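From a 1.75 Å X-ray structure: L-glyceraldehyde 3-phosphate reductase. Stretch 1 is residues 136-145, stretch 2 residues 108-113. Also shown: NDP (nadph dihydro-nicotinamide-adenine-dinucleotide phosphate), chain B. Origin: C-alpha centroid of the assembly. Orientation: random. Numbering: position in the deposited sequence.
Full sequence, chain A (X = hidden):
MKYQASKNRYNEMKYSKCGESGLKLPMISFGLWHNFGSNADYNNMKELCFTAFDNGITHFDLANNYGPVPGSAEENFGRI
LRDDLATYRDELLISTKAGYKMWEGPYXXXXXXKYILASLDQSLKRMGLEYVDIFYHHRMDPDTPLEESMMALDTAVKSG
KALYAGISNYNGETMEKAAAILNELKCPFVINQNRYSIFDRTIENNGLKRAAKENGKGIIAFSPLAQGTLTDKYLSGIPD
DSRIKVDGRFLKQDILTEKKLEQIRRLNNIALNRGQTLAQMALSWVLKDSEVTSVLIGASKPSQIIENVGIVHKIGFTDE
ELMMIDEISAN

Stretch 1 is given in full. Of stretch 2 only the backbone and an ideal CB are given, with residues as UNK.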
# COMPACT_ATOMS: atom_id res chain seq x y z
N TYR A 136 -5.52 -5.14 8.38
CA TYR A 136 -5.74 -3.72 8.66
C TYR A 136 -7.19 -3.38 8.97
O TYR A 136 -8.09 -3.93 8.33
CB TYR A 136 -5.51 -2.91 7.40
CG TYR A 136 -4.08 -2.73 6.95
CD1 TYR A 136 -3.50 -3.60 6.04
CD2 TYR A 136 -3.38 -1.62 7.34
CE1 TYR A 136 -2.25 -3.36 5.52
CE2 TYR A 136 -2.10 -1.38 6.86
CZ TYR A 136 -1.55 -2.25 5.94
OH TYR A 136 -0.29 -2.01 5.46
N HIS A 137 -7.37 -2.45 9.91
CA HIS A 137 -8.61 -1.66 10.00
C HIS A 137 -8.45 -0.62 8.86
O HIS A 137 -7.49 0.13 8.84
CB HIS A 137 -8.85 -1.07 11.37
CG HIS A 137 -10.20 -0.44 11.48
ND1 HIS A 137 -10.47 0.65 12.28
CD2 HIS A 137 -11.37 -0.76 10.86
CE1 HIS A 137 -11.74 0.98 12.21
NE2 HIS A 137 -12.34 0.13 11.32
N HIS A 138 -9.36 -0.67 7.89
CA HIS A 138 -9.21 0.03 6.60
C HIS A 138 -9.38 1.55 6.70
O HIS A 138 -8.86 2.27 5.85
CB HIS A 138 -10.17 -0.61 5.60
CG HIS A 138 -9.80 -0.44 4.17
ND1 HIS A 138 -10.44 -1.15 3.18
CD2 HIS A 138 -8.90 0.36 3.55
CE1 HIS A 138 -9.95 -0.81 2.02
NE2 HIS A 138 -9.02 0.13 2.21
N ARG A 139 -10.15 2.03 7.67
CA ARG A 139 -10.35 3.48 7.88
C ARG A 139 -10.86 3.70 9.30
O ARG A 139 -11.36 2.74 9.93
CB ARG A 139 -11.36 4.06 6.89
CG ARG A 139 -12.71 3.35 6.89
CD ARG A 139 -13.88 4.24 6.58
NE ARG A 139 -15.11 3.52 6.23
CZ ARG A 139 -16.14 4.08 5.63
NH1 ARG A 139 -16.15 5.37 5.35
NH2 ARG A 139 -17.20 3.36 5.32
N MET A 140 -10.79 4.93 9.76
CA MET A 140 -11.32 5.25 11.09
C MET A 140 -12.86 5.13 11.10
O MET A 140 -13.52 5.48 10.11
CB MET A 140 -10.90 6.66 11.50
CG MET A 140 -9.40 6.83 11.59
SD MET A 140 -8.90 8.44 12.22
CE MET A 140 -9.24 9.54 10.85
N ASP A 141 -13.41 4.66 12.21
CA ASP A 141 -14.86 4.67 12.44
C ASP A 141 -15.10 5.42 13.74
O ASP A 141 -15.07 4.82 14.82
CB ASP A 141 -15.43 3.27 12.54
CG ASP A 141 -16.94 3.31 12.73
OD1 ASP A 141 -17.50 4.43 12.71
OD2 ASP A 141 -17.53 2.22 12.90
N PRO A 142 -15.37 6.72 13.71
CA PRO A 142 -15.59 7.46 14.95
C PRO A 142 -16.88 7.05 15.65
O PRO A 142 -17.05 7.46 16.77
CB PRO A 142 -15.58 8.93 14.49
CG PRO A 142 -16.00 8.86 13.02
CD PRO A 142 -15.39 7.58 12.50
N ASP A 143 -17.74 6.25 15.02
CA ASP A 143 -19.03 5.81 15.61
C ASP A 143 -18.89 4.46 16.32
O ASP A 143 -19.88 4.00 16.89
CB ASP A 143 -20.14 5.85 14.56
CG ASP A 143 -20.38 7.29 14.08
OD1 ASP A 143 -20.62 8.19 14.93
OD2 ASP A 143 -20.20 7.53 12.88
N THR A 144 -17.75 3.78 16.21
CA THR A 144 -17.44 2.54 16.97
C THR A 144 -16.32 2.88 17.93
O THR A 144 -15.34 3.51 17.52
CB THR A 144 -16.97 1.39 16.08
OG1 THR A 144 -18.01 1.07 15.15
CG2 THR A 144 -16.60 0.13 16.84
N PRO A 145 -16.37 2.46 19.21
CA PRO A 145 -15.25 2.72 20.11
C PRO A 145 -13.98 2.13 19.50
O PRO A 145 -13.96 1.02 18.95
CB PRO A 145 -15.66 2.04 21.44
CG PRO A 145 -17.14 1.91 21.34
CD PRO A 145 -17.45 1.70 19.87
N UNK A 108 -21.71 -4.96 7.31
CA UNK A 108 -20.85 -5.11 6.13
C UNK A 108 -20.03 -3.87 5.80
O UNK A 108 -19.53 -3.79 4.67
CB UNK A 108 -21.71 -5.48 4.92
N UNK A 109 -19.80 -3.01 6.79
CA UNK A 109 -19.04 -1.75 6.66
C UNK A 109 -18.62 -1.31 8.06
O UNK A 109 -19.20 -1.81 9.05
CB UNK A 109 -19.86 -0.66 5.97
N UNK A 110 -17.71 -0.36 8.14
CA UNK A 110 -17.36 0.40 9.38
C UNK A 110 -16.70 -0.34 10.58
O UNK A 110 -16.95 -0.14 11.74
CB UNK A 110 -18.65 1.03 9.91
N UNK A 111 -15.73 -1.11 10.65
CA UNK A 111 -15.43 -0.95 12.19
C UNK A 111 -15.97 -1.85 13.38
O UNK A 111 -15.27 -1.99 14.46
CB UNK A 111 -15.93 0.45 12.56
N UNK A 112 -17.18 -2.41 13.38
CA UNK A 112 -17.59 -3.34 14.46
C UNK A 112 -16.74 -4.60 14.48
O UNK A 112 -16.23 -5.02 13.43
CB UNK A 112 -19.06 -3.73 14.30
N UNK A 113 -16.63 -5.25 15.65
CA UNK A 113 -15.99 -6.58 15.79
C UNK A 113 -16.71 -7.57 14.86
O UNK A 113 -16.04 -8.33 14.18
CB UNK A 113 -16.04 -7.07 17.24
PA NDP B . -0.54 4.52 -8.17
O1A NDP B . -0.76 5.92 -7.69
O2A NDP B . 0.79 3.84 -8.22
O5B NDP B . -1.29 4.32 -9.58
C5B NDP B . -1.20 3.03 -10.26
C4B NDP B . -1.61 3.20 -11.69
O4B NDP B . -0.77 4.22 -12.29
C3B NDP B . -1.45 1.97 -12.60
O3B NDP B . -2.59 1.11 -12.61
C2B NDP B . -1.25 2.63 -13.96
O2B NDP B . -2.53 3.04 -14.42
C1B NDP B . -0.41 3.85 -13.60
N9A NDP B . 1.03 3.65 -13.60
C8A NDP B . 1.77 2.86 -12.75
N7A NDP B . 3.06 2.93 -12.96
C5A NDP B . 3.19 3.83 -14.02
C6A NDP B . 4.31 4.32 -14.71
N6A NDP B . 5.56 3.98 -14.43
N1A NDP B . 4.09 5.22 -15.71
C2A NDP B . 2.82 5.56 -15.99
N3A NDP B . 1.69 5.16 -15.40
C4A NDP B . 1.94 4.29 -14.41
O3 NDP B . -1.40 3.55 -7.20
PN NDP B . -2.95 3.23 -6.99
O1N NDP B . -3.35 2.22 -8.01
O2N NDP B . -3.75 4.49 -6.84
O5D NDP B . -2.89 2.52 -5.54
C5D NDP B . -1.86 1.51 -5.33
C4D NDP B . -2.31 0.56 -4.25
O4D NDP B . -2.51 1.30 -3.03
C3D NDP B . -3.66 -0.12 -4.46
O3D NDP B . -3.54 -1.20 -5.38
C2D NDP B . -3.97 -0.55 -3.02
O2D NDP B . -3.25 -1.71 -2.70
C1D NDP B . -3.46 0.64 -2.21
N1N NDP B . -4.55 1.60 -1.87
C2N NDP B . -4.97 1.72 -0.57
C3N NDP B . -6.13 2.36 -0.22
C7N NDP B . -6.52 2.44 1.23
O7N NDP B . -5.87 1.83 2.10
N7N NDP B . -7.60 3.16 1.52
C4N NDP B . -6.94 2.96 -1.34
C5N NDP B . -6.30 2.95 -2.67
C6N NDP B . -5.13 2.36 -2.86
P2B NDP B . -2.77 3.05 -16.02
O1X NDP B . -1.91 2.04 -16.76
O2X NDP B . -4.25 2.74 -16.17
O3X NDP B . -2.43 4.48 -16.39

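Position 108 lies beyond the reach of stretch 1. No atom of that stretch comes within 5.5 Å of its ideal CB, and phi/psi of -119/22 is open to most residues. The deposited residue is Gly 108.

At position 109 the backbone is extended, with phi/psi of -161/167. CA-to-CB points sideways to stretch 1. The nearest group on offer is the guanidinium of Arg 139, whose NH2 is 4.9 Å from the ideal CB: a positive charge with N-H donors. An acid would suit best; Asn or Gln could also accept a hydrogen bond. The residue is Asp 109. Its chi1 is t, and its end comes nearer to stretch 1 than its CB. Arg 139 NH2 donates to Asp 109 OD1 at 2.8 Å, forming a salt bridge at the edge of the guanidinium. Water 1 donates to Asp 109 OD2 at 2.6 Å and accepts from Arg 139 NH2 at 3.0 Å. OD1 of Asp 109 also takes a weak hydrogen bond from the backbone N of 110, 2.8 Å from Asp 109 OD1.

Position 110 has a positive phi, 66/49, which favours Gly, Asn or Asp but does not exclude others. CA-to-CB points sideways. The ideal CB is 3.4 Å from Asp 141 OD2, so a side chain there must turn past it. Arg 139 NH2 is 5.3 Å from the ideal CB, and a flat side chain could cover the guanidinium. An aromatic or a long aliphatic chain would suit. The residue is Phe 110, with chi1 m. Its CE1 lies over one face of the Arg 139 guanidinium, 3.3 Å from NH2. Its backbone O is 2.7 Å from Asp 141 OD2.

Position 111 faces stretch 1 directly. An ideal CB would be 2.4 Å from Asp 141 OD2, a clash. At phi/psi of 93/-34 it would also jam against the preceding carbonyl O. Only glycine fits, and the residue is Gly 111. His 137 NE2 lies 3.4 Å from Gly 111 CA, and Gly 111 O lies 3.5 Å from Thr 144 CG2.

At position 112 CA-to-CB points away from stretch 1, so the contact imposes little. The position precedes a helix, where Ser, Thr, Asp or Asn commonly cap. The residue is Ser 112, and its side chain caps a backbone N just past the stretch.

Position 113 begins the helix and is free of stretch 1. CA-to-CB points sideways. Many residues would do. The residue is Arg 113; its end leads off from stretch 1 and hydrogen-bonds elsewhere in the structure.

Stretch 2, residues 108-113: GDFGSR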
# COMPACT_ATOMS: atom_id res chain seq x y z
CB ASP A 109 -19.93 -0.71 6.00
CG ASP A 109 -19.25 0.49 5.37
OD1 ASP A 109 -18.05 0.68 5.61
OD2 ASP A 109 -19.99 1.25 4.65
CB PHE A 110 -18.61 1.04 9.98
CG PHE A 110 -19.21 2.09 9.07
CD1 PHE A 110 -18.51 3.24 8.80
CD2 PHE A 110 -20.44 1.89 8.47
CE1 PHE A 110 -19.03 4.22 7.95
CE2 PHE A 110 -20.97 2.87 7.62
CZ PHE A 110 -20.25 4.01 7.36
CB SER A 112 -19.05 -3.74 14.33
OG SER A 112 -19.27 -4.54 13.15
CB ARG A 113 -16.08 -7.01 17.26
CG ARG A 113 -15.57 -8.41 17.54
CD ARG A 113 -15.76 -8.65 19.02
NE ARG A 113 -15.18 -9.91 19.40
CZ ARG A 113 -13.89 -10.13 19.59
NH1 ARG A 113 -13.03 -9.13 19.50
NH2 ARG A 113 -13.49 -11.37 19.92
O HOH W 1 -19.64 3.56 3.62
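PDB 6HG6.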